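PDB 4GUA: Non-structural polyprotein from Sindbis virus, which carries the nsP2 cysteine protease, which probably cleaves the viral replication polyprotein, still joined to the macro and zinc-binding domains of nsP3. Local coordinates for residues Gly538-Tyr543 and Lys601-Leu606; Val519-Asp524 and Lys531-Thr536; Gln319-His324 and Val652-His657; Thr547-Ala552 and Thr612-His617. All coordinates share one frame; numbering follows the deposited sequence.

Contact 1: Gly538-Tyr543 and Lys601-Leu606; sequences GKLYSY and KTLPCL. With ZN (zinc ion), chain V.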
# COMPACT_ATOMS: atom_id res chain seq x y z
N GLY A 538 -11.81 2.18 3.83
CA GLY A 538 -11.03 0.96 3.73
C GLY A 538 -9.98 0.92 2.62
O GLY A 538 -9.72 1.93 1.96
N LYS A 539 -9.35 -0.23 2.45
CA LYS A 539 -8.30 -0.41 1.46
C LYS A 539 -8.87 -0.53 0.04
O LYS A 539 -10.02 -0.90 -0.15
CB LYS A 539 -7.45 -1.64 1.79
CG LYS A 539 -8.15 -2.96 1.52
CD LYS A 539 -7.25 -4.15 1.82
CE LYS A 539 -7.45 -4.66 3.23
NZ LYS A 539 -6.84 -5.99 3.39
N LEU A 540 -8.04 -0.19 -0.95
CA LEU A 540 -8.48 -0.04 -2.33
C LEU A 540 -8.20 -1.24 -3.25
O LEU A 540 -8.50 -1.19 -4.46
CB LEU A 540 -7.88 1.23 -2.91
CG LEU A 540 -8.42 2.50 -2.23
CD1 LEU A 540 -7.60 3.71 -2.59
CD2 LEU A 540 -9.89 2.72 -2.56
N TYR A 541 -7.62 -2.30 -2.70
CA TYR A 541 -7.29 -3.50 -3.47
C TYR A 541 -7.67 -4.75 -2.70
O TYR A 541 -7.44 -4.84 -1.49
CB TYR A 541 -5.78 -3.54 -3.78
CG TYR A 541 -5.21 -2.24 -4.31
CD1 TYR A 541 -5.25 -1.95 -5.67
CD2 TYR A 541 -4.60 -1.33 -3.46
CE1 TYR A 541 -4.72 -0.77 -6.16
CE2 TYR A 541 -4.07 -0.14 -3.95
CZ TYR A 541 -4.13 0.13 -5.30
OH TYR A 541 -3.60 1.30 -5.79
N SER A 542 -8.25 -5.72 -3.37
CA SER A 542 -8.57 -6.98 -2.72
C SER A 542 -8.68 -8.13 -3.72
O SER A 542 -9.00 -7.92 -4.89
CB SER A 542 -9.88 -6.85 -1.94
OG SER A 542 -10.07 -7.98 -1.11
N TYR A 543 -8.41 -9.35 -3.26
CA TYR A 543 -8.71 -10.54 -4.05
C TYR A 543 -10.11 -11.10 -3.74
O TYR A 543 -10.57 -12.02 -4.42
CB TYR A 543 -7.67 -11.62 -3.82
CG TYR A 543 -6.36 -11.39 -4.53
CD1 TYR A 543 -6.22 -11.68 -5.88
CD2 TYR A 543 -5.24 -10.91 -3.85
CE1 TYR A 543 -5.03 -11.49 -6.53
CE2 TYR A 543 -4.05 -10.71 -4.49
CZ TYR A 543 -3.95 -11.00 -5.84
OH TYR A 543 -2.76 -10.81 -6.50
N LYS A 601 -7.80 -3.56 -8.08
CA LYS A 601 -8.39 -2.45 -7.36
C LYS A 601 -9.89 -2.65 -7.23
O LYS A 601 -10.56 -3.09 -8.16
CB LYS A 601 -8.04 -1.09 -7.99
CG LYS A 601 -8.48 -0.86 -9.40
CD LYS A 601 -8.01 0.52 -9.86
CE LYS A 601 -6.59 0.51 -10.37
NZ LYS A 601 -6.57 0.72 -11.85
N THR A 602 -10.41 -2.34 -6.04
CA THR A 602 -11.82 -2.50 -5.72
C THR A 602 -12.68 -1.30 -6.11
O THR A 602 -13.90 -1.39 -6.11
CB THR A 602 -12.01 -2.67 -4.20
OG1 THR A 602 -11.53 -1.49 -3.54
CG2 THR A 602 -11.24 -3.87 -3.69
N LEU A 603 -12.05 -0.18 -6.44
CA LEU A 603 -12.80 1.04 -6.68
C LEU A 603 -12.19 1.87 -7.82
O LEU A 603 -11.73 2.99 -7.61
CB LEU A 603 -12.82 1.86 -5.40
CG LEU A 603 -13.94 2.89 -5.26
CD1 LEU A 603 -15.27 2.18 -5.04
CD2 LEU A 603 -13.62 3.86 -4.13
N PRO A 604 -12.21 1.32 -9.04
CA PRO A 604 -11.64 2.00 -10.21
C PRO A 604 -12.44 3.25 -10.60
O PRO A 604 -11.88 4.22 -11.13
CB PRO A 604 -11.72 0.94 -11.31
CG PRO A 604 -12.80 0.01 -10.86
CD PRO A 604 -12.72 -0.02 -9.37
N CYS A 605 -13.74 3.21 -10.35
CA CYS A 605 -14.57 4.41 -10.48
C CYS A 605 -15.85 4.22 -9.70
O CYS A 605 -16.10 3.15 -9.15
CB CYS A 605 -14.87 4.72 -11.95
SG CYS A 605 -15.86 3.48 -12.80
N LEU A 606 -16.66 5.28 -9.64
CA LEU A 606 -17.92 5.24 -8.91
C LEU A 606 -19.15 5.02 -9.79
O LEU A 606 -20.26 4.92 -9.27
CB LEU A 606 -18.09 6.52 -8.09
CG LEU A 606 -16.96 6.72 -7.08
CD1 LEU A 606 -17.19 7.98 -6.27
CD2 LEU A 606 -16.84 5.50 -6.18
ZN ZN V . -16.61 4.57 -14.78
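Tyr541 and Lys601 are joined by a single beta bridge between two irregular loops of the nsP3 zinc-binding domain, with their CA atoms 4.2 Å apart. The tightly packed part is made by the buried residues Leu540, Thr602 and Leu603. Thr602 N donates to Leu540 O at 2.7 Å in a nearly straight bond (166°), and Lys601 CA brings a CA-H toward the same oxygen. Thr602 suits this buried place because its two branches do different work. CG2, anti to the carbonyl carbon, lies 3.7 Å from Ser542 CB, while OG1 bonds to Trp520 O of strand 519-520. Further along, Leu540 CD2 meets Leu603 CB in a looser apolar contact at 4.2 Å.

The side chains of Tyr541 and Lys601 are less enclosed. Here Tyr541 CD1 approaches Lys601 CB obliquely at 3.7 Å, and both residues keep some exposure. Only the aliphatic root of Lys601 takes part: the chain bends at chi3 and chi4, and NZ bonds to Pro656 O. Lys539 leads away from 601-606, its ammonium in a salt bridge with Asp279. Farther along 601-606, Cys605 SG binds the zinc ion at 2.4 Å together with Cys607, Cys630 and Cys648.

Contact 2: Val519-Asp524 and Lys531-Thr536; sequences VWIHPD and KGFSTT. With SO4 (sulfate ion), chain J.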
# COMPACT_ATOMS: atom_id res chain seq x y z
N VAL A 519 -12.21 -3.57 3.60
CA VAL A 519 -12.07 -3.31 2.17
C VAL A 519 -13.09 -2.28 1.70
O VAL A 519 -14.26 -2.35 2.04
CB VAL A 519 -12.28 -4.58 1.36
CG1 VAL A 519 -12.31 -4.25 -0.12
CG2 VAL A 519 -11.20 -5.59 1.67
N TRP A 520 -12.63 -1.30 0.93
CA TRP A 520 -13.51 -0.28 0.41
C TRP A 520 -14.15 -0.78 -0.88
O TRP A 520 -13.45 -1.11 -1.83
CB TRP A 520 -12.70 0.99 0.17
CG TRP A 520 -13.52 2.21 -0.12
CD1 TRP A 520 -14.78 2.26 -0.64
CD2 TRP A 520 -13.12 3.58 0.09
NE1 TRP A 520 -15.19 3.57 -0.77
CE2 TRP A 520 -14.19 4.39 -0.33
CE3 TRP A 520 -11.96 4.18 0.58
CZ2 TRP A 520 -14.14 5.78 -0.26
CZ3 TRP A 520 -11.91 5.56 0.65
CH2 TRP A 520 -12.99 6.34 0.23
N ILE A 521 -15.48 -0.81 -0.92
CA ILE A 521 -16.20 -1.37 -2.06
C ILE A 521 -17.07 -0.34 -2.77
O ILE A 521 -17.43 0.70 -2.21
CB ILE A 521 -17.11 -2.55 -1.64
CG1 ILE A 521 -17.99 -2.15 -0.45
CG2 ILE A 521 -16.28 -3.78 -1.33
CD1 ILE A 521 -19.11 -3.13 -0.14
N HIS A 522 -17.38 -0.63 -4.03
CA HIS A 522 -18.29 0.19 -4.82
C HIS A 522 -19.67 0.26 -4.14
O HIS A 522 -20.14 -0.74 -3.58
CB HIS A 522 -18.41 -0.41 -6.23
CG HIS A 522 -19.12 0.47 -7.20
ND1 HIS A 522 -20.45 0.31 -7.52
CD2 HIS A 522 -18.69 1.54 -7.92
CE1 HIS A 522 -20.80 1.23 -8.40
NE2 HIS A 522 -19.76 1.99 -8.66
N PRO A 523 -20.33 1.42 -4.19
CA PRO A 523 -21.62 1.61 -3.50
C PRO A 523 -22.73 0.64 -3.94
O PRO A 523 -23.60 0.28 -3.14
CB PRO A 523 -22.00 3.05 -3.87
CG PRO A 523 -20.71 3.72 -4.19
CD PRO A 523 -19.86 2.66 -4.83
N ASP A 524 -22.71 0.24 -5.20
CA ASP A 524 -23.71 -0.69 -5.74
C ASP A 524 -23.32 -2.16 -5.51
O ASP A 524 -23.99 -3.07 -6.00
CB ASP A 524 -23.92 -0.44 -7.24
CG ASP A 524 -24.33 1.00 -7.53
OD1 ASP A 524 -24.85 1.67 -6.62
OD2 ASP A 524 -24.12 1.46 -8.68
N LYS A 531 -19.81 -7.66 7.08
CA LYS A 531 -18.72 -7.28 7.96
C LYS A 531 -17.43 -7.47 7.17
O LYS A 531 -17.27 -8.46 6.46
CB LYS A 531 -18.73 -8.12 9.25
CG LYS A 531 -17.71 -7.67 10.31
CD LYS A 531 -18.31 -6.67 11.32
CE LYS A 531 -17.28 -6.11 12.35
NZ LYS A 531 -17.13 -6.95 13.58
N GLY A 532 -16.52 -6.50 7.27
CA GLY A 532 -15.27 -6.54 6.55
C GLY A 532 -15.25 -5.68 5.30
O GLY A 532 -14.20 -5.46 4.70
N PHE A 533 -16.42 -5.15 4.91
CA PHE A 533 -16.52 -4.31 3.72
C PHE A 533 -17.28 -3.03 4.02
O PHE A 533 -18.20 -3.01 4.84
CB PHE A 533 -17.22 -5.06 2.59
CG PHE A 533 -16.56 -6.35 2.21
CD1 PHE A 533 -15.49 -6.37 1.32
CD2 PHE A 533 -17.00 -7.56 2.75
CE1 PHE A 533 -14.88 -7.55 0.97
CE2 PHE A 533 -16.39 -8.75 2.40
CZ PHE A 533 -15.33 -8.75 1.51
N SER A 534 -16.89 -1.95 3.34
CA SER A 534 -17.50 -0.65 3.55
C SER A 534 -17.55 0.19 2.27
O SER A 534 -16.64 0.15 1.45
CB SER A 534 -16.75 0.12 4.62
OG SER A 534 -17.12 1.49 4.62
N THR A 535 -18.63 0.95 2.13
CA THR A 535 -18.83 1.84 0.99
C THR A 535 -18.08 3.16 1.13
O THR A 535 -17.73 3.79 0.13
CB THR A 535 -20.33 2.16 0.84
OG1 THR A 535 -21.03 0.97 0.44
CG2 THR A 535 -20.57 3.25 -0.19
N THR A 536 -17.88 3.61 2.36
CA THR A 536 -17.24 4.90 2.61
C THR A 536 -15.74 4.87 2.95
O THR A 536 -15.11 5.93 3.01
CB THR A 536 -17.96 5.61 3.77
OG1 THR A 536 -17.76 4.88 4.99
CG2 THR A 536 -19.44 5.73 3.48
S SO4 J . -21.42 0.80 4.60
O1 SO4 J . -22.58 0.76 5.48
O2 SO4 J . -21.08 -0.56 4.17
O3 SO4 J . -21.73 1.62 3.43
O4 SO4 J . -20.30 1.40 5.33
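Val519 and Trp520 pair with Phe533 and Ser534 as a very short two-stranded parallel sheet within the nsP3 zinc-binding domain, with a loop free of helix or strand carrying the chain back between them. The bonding has the parallel pattern, in which one residue reaches two neighbours on the other strand. Val519 N donates to Gly532 O at 3.0 Å and Val519 O accepts from Ser534 N; Ser534 O then accepts from Ile521 N at 2.8 Å. Gly532 fits the entry to its strand because its positive phi (100°) would press a CB against the preceding carbonyl.

Val519 and Phe533 share one face of the sheet and lie side by side, pointing the same way, with Val519 CB 3.7 Å from Phe533 CD1. The Ile521 and Phe533 side chains cross at about a right angle, Ile521 CG2 touching the same CD1. Trp520 leaves by the other face. Its CG is anti to the backbone N (chi1 -169°), and the indole reaches residues 535-536, with Thr536 O over one face and NE1 making a weak bond to Thr535 O. Ser534 OG accepts from Thr536 N in an ST turn and also bonds a sulfate ion, probably from the crystallisation liquor. With its pairing bonds all between backbone groups, the parallel pair leaves side chains to decide what each face meets: apolar on the Val519/Phe533 face, indole and hydroxyl on the Trp520/Ser534 face.

Contact 3: Gln319-His324 and Val652-His657; sequences QFTPHH and VLFNPH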
# COMPACT_ATOMS: atom_id res chain seq x y z
N GLN A 319 -7.91 8.23 0.63
CA GLN A 319 -7.61 7.11 -0.23
C GLN A 319 -6.10 6.98 -0.37
O GLN A 319 -5.47 7.74 -1.11
CB GLN A 319 -8.26 7.31 -1.59
CG GLN A 319 -9.78 7.38 -1.51
CD GLN A 319 -10.45 7.68 -2.84
OE1 GLN A 319 -9.89 8.35 -3.71
NE2 GLN A 319 -11.67 7.18 -2.99
N PHE A 320 -5.54 5.97 0.29
CA PHE A 320 -4.10 5.76 0.32
C PHE A 320 -3.69 4.63 -0.61
O PHE A 320 -4.33 3.58 -0.63
CB PHE A 320 -3.63 5.46 1.74
CG PHE A 320 -2.18 5.04 1.83
CD1 PHE A 320 -1.18 5.99 1.99
CD2 PHE A 320 -1.83 3.70 1.74
CE1 PHE A 320 0.15 5.62 2.06
CE2 PHE A 320 -0.49 3.32 1.81
CZ PHE A 320 0.50 4.28 1.97
N THR A 321 -2.63 4.84 -1.38
CA THR A 321 -2.07 3.79 -2.22
C THR A 321 -0.57 3.74 -2.01
O THR A 321 0.07 4.78 -1.83
CB THR A 321 -2.42 4.02 -3.70
OG1 THR A 321 -1.80 5.23 -4.17
CG2 THR A 321 -3.93 4.13 -3.88
N PRO A 322 0.01 2.52 -1.98
CA PRO A 322 1.43 2.44 -1.61
C PRO A 322 2.42 2.62 -2.76
O PRO A 322 3.47 1.98 -2.74
CB PRO A 322 1.54 1.01 -1.09
CG PRO A 322 0.58 0.25 -1.97
CD PRO A 322 -0.58 1.19 -2.21
N HIS A 323 2.15 3.51 -3.70
CA HIS A 323 3.04 3.67 -4.84
C HIS A 323 4.31 4.32 -4.34
O HIS A 323 5.42 3.80 -4.52
CB HIS A 323 2.37 4.52 -5.91
CG HIS A 323 1.15 3.89 -6.50
ND1 HIS A 323 -0.08 3.92 -5.87
CD2 HIS A 323 0.96 3.22 -7.66
CE1 HIS A 323 -0.97 3.29 -6.62
NE2 HIS A 323 -0.37 2.86 -7.71
N HIS A 324 4.13 5.47 -3.71
CA HIS A 324 5.23 6.23 -3.16
C HIS A 324 6.02 5.43 -2.15
O HIS A 324 7.22 5.25 -2.31
CB HIS A 324 4.69 7.48 -2.48
CG HIS A 324 5.72 8.20 -1.68
ND1 HIS A 324 5.52 8.58 -0.37
CD2 HIS A 324 6.97 8.62 -1.99
CE1 HIS A 324 6.59 9.19 0.09
NE2 HIS A 324 7.49 9.23 -0.88
N VAL A 652 -12.59 8.47 -9.57
CA VAL A 652 -11.76 8.48 -8.36
C VAL A 652 -10.41 9.10 -8.69
O VAL A 652 -9.92 9.00 -9.81
CB VAL A 652 -11.56 7.07 -7.77
CG1 VAL A 652 -12.89 6.48 -7.37
CG2 VAL A 652 -10.86 6.16 -8.77
N LEU A 653 -9.84 9.80 -7.72
CA LEU A 653 -8.64 10.60 -7.93
C LEU A 653 -7.28 10.03 -7.46
O LEU A 653 -6.27 10.73 -7.51
CB LEU A 653 -8.87 11.99 -7.34
CG LEU A 653 -10.13 12.65 -7.93
CD1 LEU A 653 -10.39 13.99 -7.29
CD2 LEU A 653 -9.99 12.79 -9.44
N PHE A 654 -7.25 8.79 -6.96
CA PHE A 654 -5.97 8.21 -6.56
C PHE A 654 -5.22 7.61 -7.75
O PHE A 654 -5.75 7.56 -8.86
CB PHE A 654 -6.15 7.14 -5.47
CG PHE A 654 -7.00 5.97 -5.89
CD1 PHE A 654 -6.45 4.92 -6.60
CD2 PHE A 654 -8.35 5.92 -5.57
CE1 PHE A 654 -7.22 3.85 -6.99
CE2 PHE A 654 -9.13 4.85 -5.95
CZ PHE A 654 -8.57 3.81 -6.66
N ASN A 655 -4.00 7.14 -7.51
CA ASN A 655 -3.14 6.63 -8.58
C ASN A 655 -3.65 5.30 -9.17
O ASN A 655 -3.75 4.29 -8.46
CB ASN A 655 -1.72 6.46 -8.05
CG ASN A 655 -0.71 6.26 -9.16
OD1 ASN A 655 -1.01 5.67 -10.20
ND2 ASN A 655 0.51 6.74 -8.94
N PRO A 656 -4.00 5.32 -10.47
CA PRO A 656 -4.61 4.21 -11.22
C PRO A 656 -3.67 3.05 -11.54
O PRO A 656 -4.14 1.93 -11.76
CB PRO A 656 -5.07 4.88 -12.51
CG PRO A 656 -4.13 6.00 -12.69
CD PRO A 656 -3.78 6.49 -11.32
N HIS A 657 -2.36 3.32 -11.60
CA HIS A 657 -1.38 2.28 -11.91
C HIS A 657 -1.30 1.21 -10.83
O HIS A 657 -1.57 1.47 -9.66
CB HIS A 657 0.01 2.89 -12.08
CG HIS A 657 0.16 3.70 -13.33
ND1 HIS A 657 -0.39 3.33 -14.54
CD2 HIS A 657 0.80 4.88 -13.55
CE1 HIS A 657 -0.10 4.23 -15.45
NE2 HIS A 657 0.62 5.19 -14.88
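His323 and Asn655 lie flat against each other: the imidazole and amide planes are only 4° apart, with Asn655 CG over the centre of the ring and CB 3.7 Å from its centroid in a CH-pi contact. At its edge the same ring is held by both nitrogens. NE2 donates to His657 O at 2.7 Å, with the N-H pointing straight at the oxygen (178°) and the oxygen in the ring plane, although the donor stands above the carbonyl plane. ND1 shares a hydrogen bond with Thr321 OG1, where either could be the donor. Histidine suits the place: bonds at both nitrogens fix the rotation of the imidazole and leave its flat face for the amide.

His323 opens helix 323-333, after the N-cap position at Pro322, so the stack ties this helix start to a loop of the zinc-binding domain more than 300 residues later. Asn655 is itself shaped by an Asx turn, OD1 accepting from His657 N at 3.1 Å, while ND2 reaches Asp436 on helix 420-440.

Phe654 is met differently. Gln319 brings OE1 to its edge, near the ring plane and 3.4 Å from CD2, the amide turned 82° from the ring. Thr321 CG2 touches CD1 obliquely at 3.8 Å.

Contact 4: Thr547-Ala552 and Thr612-His617; sequences TKFHQA and TPERVH. With SO4 (sulfate ion), chain R; SO4 (sulfate ion), chain I; SO4 (sulfate ion), chain K.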
# COMPACT_ATOMS: atom_id res chain seq x y z
N THR A 547 -15.21 -15.00 -0.85
CA THR A 547 -16.45 -14.68 -1.52
C THR A 547 -16.44 -15.37 -2.88
O THR A 547 -15.46 -16.00 -3.25
CB THR A 547 -16.60 -13.16 -1.75
OG1 THR A 547 -15.91 -12.77 -2.94
CG2 THR A 547 -16.06 -12.39 -0.56
N LYS A 548 -17.54 -15.22 -3.62
CA LYS A 548 -17.67 -15.89 -4.91
C LYS A 548 -16.97 -15.10 -6.00
O LYS A 548 -16.84 -15.56 -7.13
CB LYS A 548 -19.14 -16.09 -5.27
CG LYS A 548 -19.95 -14.81 -5.39
CD LYS A 548 -21.37 -15.10 -5.85
CE LYS A 548 -22.30 -13.92 -5.60
NZ LYS A 548 -23.56 -14.04 -6.39
N PHE A 549 -16.50 -13.91 -5.65
CA PHE A 549 -15.80 -13.06 -6.61
C PHE A 549 -14.31 -13.36 -6.66
O PHE A 549 -13.57 -12.75 -7.44
CB PHE A 549 -16.03 -11.59 -6.27
CG PHE A 549 -17.48 -11.24 -6.12
CD1 PHE A 549 -18.40 -11.64 -7.07
CD2 PHE A 549 -17.91 -10.52 -5.03
CE1 PHE A 549 -19.73 -11.32 -6.93
CE2 PHE A 549 -19.24 -10.19 -4.88
CZ PHE A 549 -20.15 -10.60 -5.84
N HIS A 550 -13.86 -14.29 -5.83
CA HIS A 550 -12.44 -14.61 -5.76
C HIS A 550 -11.86 -15.02 -7.10
O HIS A 550 -10.82 -14.51 -7.50
CB HIS A 550 -12.19 -15.72 -4.75
CG HIS A 550 -10.74 -16.02 -4.55
ND1 HIS A 550 -9.82 -15.04 -4.22
CD2 HIS A 550 -10.04 -17.18 -4.62
CE1 HIS A 550 -8.62 -15.59 -4.10
NE2 HIS A 550 -8.73 -16.88 -4.33
N GLN A 551 -12.52 -15.94 -7.79
CA GLN A 551 -12.00 -16.46 -9.05
C GLN A 551 -11.84 -15.33 -10.07
O GLN A 551 -10.81 -15.20 -10.73
CB GLN A 551 -12.91 -17.55 -9.60
CG GLN A 551 -12.35 -18.29 -10.81
CD GLN A 551 -11.12 -19.10 -10.48
OE1 GLN A 551 -9.99 -18.62 -10.59
NE2 GLN A 551 -11.32 -20.36 -10.09
N ALA A 552 -12.88 -14.51 -10.19
CA ALA A 552 -12.84 -13.37 -11.10
C ALA A 552 -11.66 -12.47 -10.75
O ALA A 552 -10.95 -11.99 -11.63
CB ALA A 552 -14.14 -12.59 -11.03
N THR A 612 -14.98 -4.00 -11.32
CA THR A 612 -14.61 -4.70 -10.11
C THR A 612 -14.59 -6.19 -10.39
O THR A 612 -15.19 -6.65 -11.36
CB THR A 612 -15.58 -4.38 -8.96
OG1 THR A 612 -16.89 -4.85 -9.29
CG2 THR A 612 -15.63 -2.88 -8.72
N PRO A 613 -13.88 -6.96 -9.56
CA PRO A 613 -14.04 -8.41 -9.70
C PRO A 613 -15.53 -8.79 -9.65
O PRO A 613 -15.96 -9.76 -10.27
CB PRO A 613 -13.28 -8.96 -8.49
CG PRO A 613 -12.24 -7.93 -8.22
CD PRO A 613 -12.89 -6.61 -8.53
N GLU A 614 -16.31 -8.00 -8.93
CA GLU A 614 -17.73 -8.26 -8.82
C GLU A 614 -18.39 -8.10 -10.19
O GLU A 614 -19.09 -9.00 -10.64
CB GLU A 614 -18.37 -7.32 -7.80
CG GLU A 614 -19.84 -7.56 -7.59
CD GLU A 614 -20.40 -6.77 -6.42
OE1 GLU A 614 -19.60 -6.09 -5.73
OE2 GLU A 614 -21.62 -6.83 -6.18
N ARG A 615 -18.17 -6.97 -10.84
CA ARG A 615 -18.81 -6.73 -12.12
C ARG A 615 -18.35 -7.74 -13.16
O ARG A 615 -19.14 -8.22 -13.97
CB ARG A 615 -18.55 -5.32 -12.64
CG ARG A 615 -19.24 -5.08 -13.98
CD ARG A 615 -19.52 -3.61 -14.23
NE ARG A 615 -20.09 -3.40 -15.56
CZ ARG A 615 -19.40 -3.11 -16.66
NH1 ARG A 615 -18.08 -2.98 -16.63
NH2 ARG A 615 -20.04 -2.94 -17.80
N VAL A 616 -17.06 -8.07 -13.15
CA VAL A 616 -16.54 -9.03 -14.11
C VAL A 616 -17.26 -10.36 -13.94
O VAL A 616 -17.62 -11.01 -14.92
CB VAL A 616 -15.03 -9.25 -13.93
CG1 VAL A 616 -14.59 -10.55 -14.59
CG2 VAL A 616 -14.25 -8.08 -14.51
N HIS A 617 -17.47 -10.75 -12.69
CA HIS A 617 -18.11 -12.02 -12.38
C HIS A 617 -19.57 -12.04 -12.83
O HIS A 617 -20.02 -13.03 -13.40
CB HIS A 617 -18.01 -12.28 -10.88
CG HIS A 617 -18.80 -13.46 -10.42
ND1 HIS A 617 -18.26 -14.73 -10.34
CD2 HIS A 617 -20.09 -13.57 -10.00
CE1 HIS A 617 -19.18 -15.57 -9.89
NE2 HIS A 617 -20.30 -14.89 -9.68
S SO4 R . -23.33 -16.83 -9.13
O1 SO4 R . -23.25 -17.12 -10.56
O2 SO4 R . -24.42 -17.59 -8.53
O3 SO4 R . -22.07 -17.22 -8.48
O4 SO4 R . -23.57 -15.40 -8.93
S SO4 I . -20.88 -15.10 -1.16
O1 SO4 I . -19.80 -14.50 -1.92
O2 SO4 I . -20.83 -16.56 -1.29
O3 SO4 I . -20.73 -14.74 0.25
O4 SO4 I . -22.17 -14.61 -1.66
S SO4 K . -23.86 -3.91 -16.27
O1 SO4 K . -22.56 -3.83 -16.92
O2 SO4 K . -23.70 -4.48 -14.93
O3 SO4 K . -24.43 -2.56 -16.15
O4 SO4 K . -24.73 -4.76 -17.09
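Phe549 and Glu614 bring their CA atoms within 5.6 Å, and Ala552 and Pro613 within 5.3 Å, where the type I turn Thr547-His550 leading into helix 550-562 passes the first turn of helix 613-621.

Phe549 is the main side chain of the meeting. Glu614, extended with CG anti to the backbone N (chi1 -178°), runs beside the phenyl ring in the same direction, and its CG sits over one face in a CH-pi contact, 3.5 Å from Phe549 CZ. Lys548 CG lies against the opposite face, so the ring is held between the methylenes of an acid and a base. These long residues suit the place because their aliphatic parts can pack while their charged ends go elsewhere: the Glu614 carboxylate bonds to Ser525 OG and Cys526 N. Phe549 also turns its edge toward the face of His617 in an offset edge-to-face pair, centroids 5.4 Å apart and planes at 74°. Lys548 NZ and His617 NE2 both donate to one sulfate, probably from the crystallisation liquor, at 2.9 Å to O4 and 3.2 Å to O3 respectively; in the crystal it may offset repulsion if His617 is charged. Beside this, the small Ala552 lets the chains approach, its CB resting 3.9 Å from His617 CB and also touching Val616 CG1.

Thr547 OG1 accepts from Phe549 N, a capping bond at the turn before helix 550-562, and Thr612 OG1, at the N-cap of helix 613-621, accepts from Arg615 N at 2.9 Å. Two capped helix starts, packed through Phe549, Ala552, Glu614 and His617, thus meet in the zinc-binding domain.

Contacts 1, 2 and 4 all belong to the nsP3 zinc-binding domain, contact 2 pairing strands 519-520 and 533-534 and contact 4 joining the starts of helices 550-562 and 613-621, whereas contact 3 ties the domain's last part to the start of helix 323-333. Along the chain, contact 3 encloses the other three; contact 2 closes before contact 1 opens, and contacts 1 and 4 interlock. Contact 1 is the central one, its centre about 9 Å from that of contact 2, 10 Å from contact 3 and 12 Å from contact 4, and it touches all three. Contacts 3 and 4 lie farthest apart, about 21 Å between centres. The zinc-binding domain is thus knit within itself and tied to helix 323-333.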